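Local coordinates for YecR (Salmonella typhimurium, PDB 7BGL), which is of unknown function but is probably a lipoprotein, associated with the flagellar LP ring of the cell envelope, at residues 66-78 with 87-99. Sequence-based numbering, arbitrary orientation.
Sequences YADAVSFGQPVGT and CLNTRFTLSWQCR
A67 N donates to R99 O at 3.1 Å, though the local geometry here is less certain. Beside this pair, the C98 to C61 disulfide ties the chain just past strand 87-97 to helix 52-63. A69 CB touches W96 CB, with A57 and C61 of that helix also against A69. V70 CG2 meets the edge of the R99 guanidinium, 3.3 Å from NH2. V70 O accepts Q97 N at 3.1 Å and also takes a CA-H contact from W96. S71 lies over one face of the W96 indole, its CA 4.0 Å from the six-membered ring centroid. With chi1 at 93°, away from the usual staggered values, the F72 ring lies against the S95-Q97 backbone, with W96 N at its edge and CZ 3.1 Å from S95 OG. P75 CB rests on L94 CD2 at 4.0 Å. Strand pairing then begins. V76 and T93 form a hydrogen-bonded antiparallel pair, with T93 N to V76 O at 2.7 Å. T93 OG1 sits between its backbone N and carbonyl carbon (chi1 70°), against V76 CB. G77 CA lies 4.1 Å from the F92 ring centroid, over one face. T78 and R91 exchange two backbone bonds. The contact therefore changes character: side chains carry much of the irregular half, while main-chain bonds set the register of the 76-82/87-97 hairpin at the edge of the sheet within this chain.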
ATOM      1  N   TYR C  66     104.670  26.579  15.118  1.00130.53           N
ATOM      2  CA  TYR C  66     104.781  26.647  13.669  1.00130.53           C
ATOM      3  C   TYR C  66     105.860  27.655  13.274  1.00130.53           C
ATOM      4  O   TYR C  66     106.655  28.109  14.102  1.00130.53           O
ATOM      5  CB  TYR C  66     103.426  26.992  13.057  1.00130.53           C
ATOM      6  CG  TYR C  66     102.294  26.110  13.531  1.00130.53           C
ATOM      7  CD1 TYR C  66     101.576  26.424  14.678  1.00130.53           C
ATOM      8  CD2 TYR C  66     101.940  24.964  12.832  1.00130.53           C
ATOM      9  CE1 TYR C  66     100.542  25.621  15.115  1.00130.53           C
ATOM     10  CE2 TYR C  66     100.906  24.156  13.260  1.00130.53           C
ATOM     11  CZ  TYR C  66     100.210  24.488  14.403  1.00130.53           C
ATOM     12  OH  TYR C  66      99.179  23.685  14.833  1.00130.53           O
ATOM     13  N   ALA C  67     105.905  28.005  11.991  1.00131.93           N
ATOM     14  CA  ALA C  67     106.859  28.977  11.469  1.00131.93           C
ATOM     15  C   ALA C  67     106.524  29.214  10.000  1.00131.93           C
ATOM     16  O   ALA C  67     105.665  28.541   9.423  1.00131.93           O
ATOM     17  CB  ALA C  67     108.305  28.509  11.629  1.00131.93           C
ATOM     18  N   ASP C  68     107.215  30.184   9.402  1.00132.52           N
ATOM     19  CA  ASP C  68     107.059  30.504   7.985  1.00132.52           C
ATOM     20  C   ASP C  68     105.608  30.873   7.661  1.00132.52           C
ATOM     21  O   ASP C  68     104.911  30.186   6.913  1.00132.52           O
ATOM     22  CB  ASP C  68     107.544  29.343   7.110  1.00132.52           C
ATOM     23  CG  ASP C  68     107.502  29.669   5.630  1.00132.52           C
ATOM     24  OD1 ASP C  68     108.370  30.436   5.164  1.00132.52           O
ATOM     25  OD2 ASP C  68     106.601  29.157   4.933  1.00132.52           O
ATOM     26  N   ALA C  69     105.163  31.981   8.251  1.00129.30           N
ATOM     27  CA  ALA C  69     103.804  32.452   8.028  1.00129.30           C
ATOM     28  C   ALA C  69     103.591  32.822   6.565  1.00129.30           C
ATOM     29  O   ALA C  69     104.490  33.343   5.900  1.00129.30           O
ATOM     30  CB  ALA C  69     103.508  33.655   8.924  1.00129.30           C
ATOM     31  N   VAL C  70     102.388  32.548   6.066  1.00122.80           N
ATOM     32  CA  VAL C  70     102.006  32.837   4.688  1.00122.80           C
ATOM     33  C   VAL C  70     100.729  33.666   4.707  1.00122.80           C
ATOM     34  O   VAL C  70      99.796  33.358   5.457  1.00122.80           O
ATOM     35  CB  VAL C  70     101.810  31.547   3.869  1.00122.80           C
ATOM     36  CG1 VAL C  70     101.428  31.882   2.436  1.00122.80           C
ATOM     37  CG2 VAL C  70     103.070  30.697   3.908  1.00122.80           C
ATOM     38  N   SER C  71     100.690  34.717   3.883  1.00118.22           N
ATOM     39  CA  SER C  71      99.523  35.595   3.859  1.00118.22           C
ATOM     40  C   SER C  71      98.262  34.828   3.482  1.00118.22           C
ATOM     41  O   SER C  71      97.236  34.925   4.164  1.00118.22           O
ATOM     42  CB  SER C  71      99.761  36.751   2.887  1.00118.22           C
ATOM     43  OG  SER C  71     100.738  37.647   3.384  1.00118.22           O
ATOM     44  N   PHE C  72      98.299  34.114   2.359  1.00111.48           N
ATOM     45  CA  PHE C  72      97.285  33.128   1.992  1.00111.48           C
ATOM     46  C   PHE C  72      95.913  33.748   1.749  1.00111.48           C
ATOM     47  O   PHE C  72      94.994  33.055   1.298  1.00111.48           O
ATOM     48  CB  PHE C  72      97.212  32.017   3.058  1.00111.48           C
ATOM     49  CG  PHE C  72      96.174  32.240   4.143  1.00111.48           C
ATOM     50  CD1 PHE C  72      94.822  32.035   3.902  1.00111.48           C
ATOM     51  CD2 PHE C  72      96.564  32.606   5.421  1.00111.48           C
ATOM     52  CE1 PHE C  72      93.885  32.234   4.895  1.00111.48           C
ATOM     53  CE2 PHE C  72      95.629  32.805   6.419  1.00111.48           C
ATOM     54  CZ  PHE C  72      94.289  32.616   6.156  1.00111.48           C
ATOM     55  N   GLY C  73      95.759  35.041   2.000  1.00110.57           N
ATOM     56  CA  GLY C  73      94.457  35.679   1.966  1.00110.57           C
ATOM     57  C   GLY C  73      94.467  37.094   1.434  1.00110.57           C
ATOM     58  O   GLY C  73      95.420  37.541   0.789  1.00110.57           O
ATOM     59  N   GLN C  74      93.381  37.807   1.715  1.00105.89           N
ATOM     60  CA  GLN C  74      93.160  39.182   1.300  1.00105.89           C
ATOM     61  C   GLN C  74      92.674  39.999   2.487  1.00105.89           C
ATOM     62  O   GLN C  74      92.009  39.467   3.382  1.00105.89           O
ATOM     63  CB  GLN C  74      92.125  39.255   0.168  1.00105.89           C
ATOM     64  CG  GLN C  74      92.075  40.584  -0.562  1.00105.89           C
ATOM     65  CD  GLN C  74      90.850  40.714  -1.446  1.00105.89           C
ATOM     66  OE1 GLN C  74      89.949  39.876  -1.405  1.00105.89           O
ATOM     67  NE2 GLN C  74      90.811  41.768  -2.252  1.00105.89           N
ATOM     68  N   PRO C  75      92.992  41.292   2.525  1.00107.10           N
ATOM     69  CA  PRO C  75      92.552  42.121   3.652  1.00107.10           C
ATOM     70  C   PRO C  75      91.034  42.155   3.759  1.00107.10           C
ATOM     71  O   PRO C  75      90.320  42.169   2.755  1.00107.10           O
ATOM     72  CB  PRO C  75      93.126  43.506   3.326  1.00107.10           C
ATOM     73  CG  PRO C  75      93.451  43.463   1.864  1.00107.10           C
ATOM     74  CD  PRO C  75      93.824  42.047   1.574  1.00107.10           C
ATOM     75  N   VAL C  76      90.547  42.169   4.997  1.00104.78           N
ATOM     76  CA  VAL C  76      89.121  42.219   5.295  1.00104.78           C
ATOM     77  C   VAL C  76      88.846  43.478   6.102  1.00104.78           C
ATOM     78  O   VAL C  76      89.490  43.716   7.130  1.00104.78           O
ATOM     79  CB  VAL C  76      88.655  40.969   6.061  1.00104.78           C
ATOM     80  CG1 VAL C  76      87.211  41.129   6.497  1.00104.78           C
ATOM     81  CG2 VAL C  76      88.822  39.726   5.199  1.00104.78           C
ATOM     82  N   GLY C  77      87.890  44.280   5.639  1.00104.76           N
ATOM     83  CA  GLY C  77      87.552  45.517   6.315  1.00104.76           C
ATOM     84  C   GLY C  77      86.131  45.555   6.834  1.00104.76           C
ATOM     85  O   GLY C  77      85.176  45.528   6.053  1.00104.76           O
ATOM     86  N   THR C  78      85.978  45.620   8.155  1.00 99.96           N
ATOM     87  CA  THR C  78      84.674  45.706   8.799  1.00 99.96           C
ATOM     88  C   THR C  78      84.632  46.951   9.672  1.00 99.96           C
ATOM     89  O   THR C  78      85.563  47.205  10.443  1.00 99.96           O
ATOM     90  CB  THR C  78      84.385  44.461   9.643  1.00 99.96           C
ATOM     91  OG1 THR C  78      85.330  44.380  10.718  1.00 99.96           O
ATOM     92  CG2 THR C  78      84.485  43.204   8.790  1.00 99.96           C
ATOM     93  N   CYS C  87      80.670  55.642   8.707  1.00105.64           N
ATOM     94  CA  CYS C  87      81.624  54.669   9.251  1.00105.64           C
ATOM     95  C   CYS C  87      82.851  55.454   9.712  1.00105.64           C
ATOM     96  O   CYS C  87      83.755  55.737   8.921  1.00105.64           O
ATOM     97  CB  CYS C  87      81.982  53.606   8.221  1.00105.64           C
ATOM     98  SG  CYS C  87      83.152  52.361   8.808  1.00105.64           S
ATOM     99  N   LEU C  88      82.873  55.804  10.999  1.00107.89           N
ATOM    100  CA  LEU C  88      83.968  56.613  11.525  1.00107.89           C
ATOM    101  C   LEU C  88      85.302  55.884  11.413  1.00107.89           C
ATOM    102  O   LEU C  88      86.313  56.481  11.027  1.00107.89           O
ATOM    103  CB  LEU C  88      83.686  56.996  12.977  1.00107.89           C
ATOM    104  CG  LEU C  88      82.412  57.808  13.222  1.00107.89           C
ATOM    105  CD1 LEU C  88      82.315  58.230  14.679  1.00107.89           C
ATOM    106  CD2 LEU C  88      82.364  59.019  12.304  1.00107.89           C
ATOM    107  N   ASN C  89      85.325  54.596  11.748  1.00109.67           N
ATOM    108  CA  ASN C  89      86.543  53.801  11.707  1.00109.67           C
ATOM    109  C   ASN C  89      86.268  52.469  11.026  1.00109.67           C
ATOM    110  O   ASN C  89      85.172  51.912  11.134  1.00109.67           O
ATOM    111  CB  ASN C  89      87.105  53.559  13.115  1.00109.67           C
ATOM    112  CG  ASN C  89      88.411  52.790  13.096  1.00109.67           C
ATOM    113  OD1 ASN C  89      89.377  53.202  12.455  1.00109.67           O
ATOM    114  ND2 ASN C  89      88.444  51.665  13.798  1.00109.67           N
ATOM    115  N   THR C  90      87.279  51.962  10.323  1.00110.66           N
ATOM    116  CA  THR C  90      87.198  50.674   9.649  1.00110.66           C
ATOM    117  C   THR C  90      88.371  49.811  10.084  1.00110.66           C
ATOM    118  O   THR C  90      89.518  50.266  10.075  1.00110.66           O
ATOM    119  CB  THR C  90      87.201  50.838   8.126  1.00110.66           C
ATOM    120  OG1 THR C  90      86.074  51.627   7.726  1.00110.66           O
ATOM    121  CG2 THR C  90      87.129  49.480   7.446  1.00110.66           C
ATOM    122  N   ARG C  91      88.084  48.569  10.465  1.00110.10           N
ATOM    123  CA  ARG C  91      89.120  47.627  10.865  1.00110.10           C
ATOM    124  C   ARG C  91      89.462  46.715   9.695  1.00110.10           C
ATOM    125  O   ARG C  91      88.574  46.089   9.107  1.00110.10           O
ATOM    126  CB  ARG C  91      88.662  46.796  12.065  1.00110.10           C
ATOM    127  CG  ARG C  91      88.536  47.586  13.356  1.00110.10           C
ATOM    128  CD  ARG C  91      89.891  47.781  14.013  1.00110.10           C
ATOM    129  NE  ARG C  91      89.786  48.525  15.263  1.00110.10           N
ATOM    130  CZ  ARG C  91      89.397  47.999  16.416  1.00110.10           C
ATOM    131  NH1 ARG C  91      89.065  46.723  16.516  1.00110.10           N
ATOM    132  NH2 ARG C  91      89.340  48.775  17.495  1.00110.10           N
ATOM    133  N   PHE C  92      90.748  46.641   9.361  1.00113.40           N
ATOM    134  CA  PHE C  92      91.237  45.781   8.294  1.00113.40           C
ATOM    135  C   PHE C  92      92.086  44.677   8.904  1.00113.40           C
ATOM    136  O   PHE C  92      92.984  44.950   9.709  1.00113.40           O
ATOM    137  CB  PHE C  92      92.045  46.578   7.268  1.00113.40           C
ATOM    138  CG  PHE C  92      91.207  47.470   6.399  1.00113.40           C
ATOM    139  CD1 PHE C  92      90.937  48.773   6.780  1.00113.40           C
ATOM    140  CD2 PHE C  92      90.687  47.005   5.204  1.00113.40           C
ATOM    141  CE1 PHE C  92      90.165  49.596   5.983  1.00113.40           C
ATOM    142  CE2 PHE C  92      89.914  47.823   4.404  1.00113.40           C
ATOM    143  CZ  PHE C  92      89.653  49.120   4.794  1.00113.40           C
ATOM    144  N   THR C  93      91.798  43.437   8.518  1.00112.56           N
ATOM    145  CA  THR C  93      92.432  42.262   9.092  1.00112.56           C
ATOM    146  C   THR C  93      93.299  41.556   8.059  1.00112.56           C
ATOM    147  O   THR C  93      92.958  41.482   6.875  1.00112.56           O
ATOM    148  CB  THR C  93      91.387  41.282   9.636  1.00112.56           C
ATOM    149  OG1 THR C  93      90.678  40.682   8.546  1.00112.56           O
ATOM    150  CG2 THR C  93      90.399  42.003  10.540  1.00112.56           C
ATOM    151  N   LEU C  94      94.433  41.040   8.529  1.00116.44           N
ATOM    152  CA  LEU C  94      95.355  40.254   7.719  1.00116.44           C
ATOM    153  C   LEU C  94      95.522  38.896   8.381  1.00116.44           C
ATOM    154  O   LEU C  94      95.826  38.821   9.578  1.00116.44           O
ATOM    155  CB  LEU C  94      96.708  40.958   7.577  1.00116.44           C
ATOM    156  CG  LEU C  94      96.707  42.282   6.811  1.00116.44           C
ATOM    157  CD1 LEU C  94      98.087  42.921   6.844  1.00116.44           C
ATOM    158  CD2 LEU C  94      96.242  42.075   5.378  1.00116.44           C
ATOM    159  N   SER C  95      95.326  37.832   7.611  1.00118.07           N
ATOM    160  CA  SER C  95      95.386  36.471   8.122  1.00118.07           C
ATOM    161  C   SER C  95      96.623  35.760   7.591  1.00118.07           C
ATOM    162  O   SER C  95      97.029  35.967   6.445  1.00118.07           O
ATOM    163  CB  SER C  95      94.130  35.686   7.737  1.00118.07           C
ATOM    164  OG  SER C  95      93.925  35.708   6.335  1.00118.07           O
ATOM    165  N   TRP C  96      97.225  34.930   8.440  1.00122.77           N
ATOM    166  CA  TRP C  96      98.405  34.156   8.090  1.00122.77           C
ATOM    167  C   TRP C  96      98.242  32.742   8.625  1.00122.77           C
ATOM    168  O   TRP C  96      97.736  32.544   9.734  1.00122.77           O
ATOM    169  CB  TRP C  96      99.684  34.787   8.657  1.00122.77           C
ATOM    170  CG  TRP C  96      99.821  36.252   8.368  1.00122.77           C
ATOM    171  CD1 TRP C  96      99.116  37.271   8.939  1.00122.77           C
ATOM    172  CD2 TRP C  96     100.719  36.862   7.434  1.00122.77           C
ATOM    173  NE1 TRP C  96      99.519  38.477   8.419  1.00122.77           N
ATOM    174  CE2 TRP C  96     100.504  38.252   7.492  1.00122.77           C
ATOM    175  CE3 TRP C  96     101.686  36.366   6.554  1.00122.77           C
ATOM    176  CZ2 TRP C  96     101.217  39.153   6.705  1.00122.77           C
ATOM    177  CZ3 TRP C  96     102.394  37.261   5.774  1.00122.77           C
ATOM    178  CH2 TRP C  96     102.155  38.638   5.854  1.00122.77           C
ATOM    179  N   GLN C  97      98.672  31.765   7.834  1.00123.01           N
ATOM    180  CA  GLN C  97      98.604  30.356   8.203  1.00123.01           C
ATOM    181  C   GLN C  97     100.025  29.857   8.435  1.00123.01           C
ATOM    182  O   GLN C  97     100.777  29.643   7.479  1.00123.01           O
ATOM    183  CB  GLN C  97      97.901  29.541   7.120  1.00123.01           C
ATOM    184  CG  GLN C  97      97.610  28.102   7.509  1.00123.01           C
ATOM    185  CD  GLN C  97      98.514  27.114   6.800  1.00123.01           C
ATOM    186  OE1 GLN C  97      99.016  27.388   5.709  1.00123.01           O
ATOM    187  NE2 GLN C  97      98.725  25.957   7.415  1.00123.01           N
ATOM    188  N   CYS C  98     100.391  29.677   9.702  1.00128.61           N
ATOM    189  CA  CYS C  98     101.730  29.210  10.025  1.00128.61           C
ATOM    190  C   CYS C  98     101.943  27.800   9.489  1.00128.61           C
ATOM    191  O   CYS C  98     101.057  26.945   9.570  1.00128.61           O
ATOM    192  CB  CYS C  98     101.958  29.240  11.535  1.00128.61           C
ATOM    193  SG  CYS C  98     101.630  30.830  12.333  1.00128.61           S
ATOM    194  N   ARG C  99     103.129  27.560   8.937  1.00126.07           N
ATOM    195  CA  ARG C  99     103.454  26.259   8.363  1.00126.07           C
ATOM    196  C   ARG C  99     104.902  25.873   8.645  1.00126.07           C
ATOM    197  O   ARG C  99     105.340  25.868   9.796  1.00126.07           O
ATOM    198  CB  ARG C  99     103.197  26.261   6.854  1.00126.07           C
ATOM    199  CG  ARG C  99     101.727  26.169   6.479  1.00126.07           C
ATOM    200  CD  ARG C  99     101.548  25.882   4.998  1.00126.07           C
ATOM    201  NE  ARG C  99     102.087  26.948   4.164  1.00126.07           N
ATOM    202  CZ  ARG C  99     102.025  26.967   2.840  1.00126.07           C
ATOM    203  NH1 ARG C  99     101.444  25.992   2.161  1.00126.07           N
ATOM    204  NH2 ARG C  99     102.558  27.992   2.179  1.00126.07           N
TER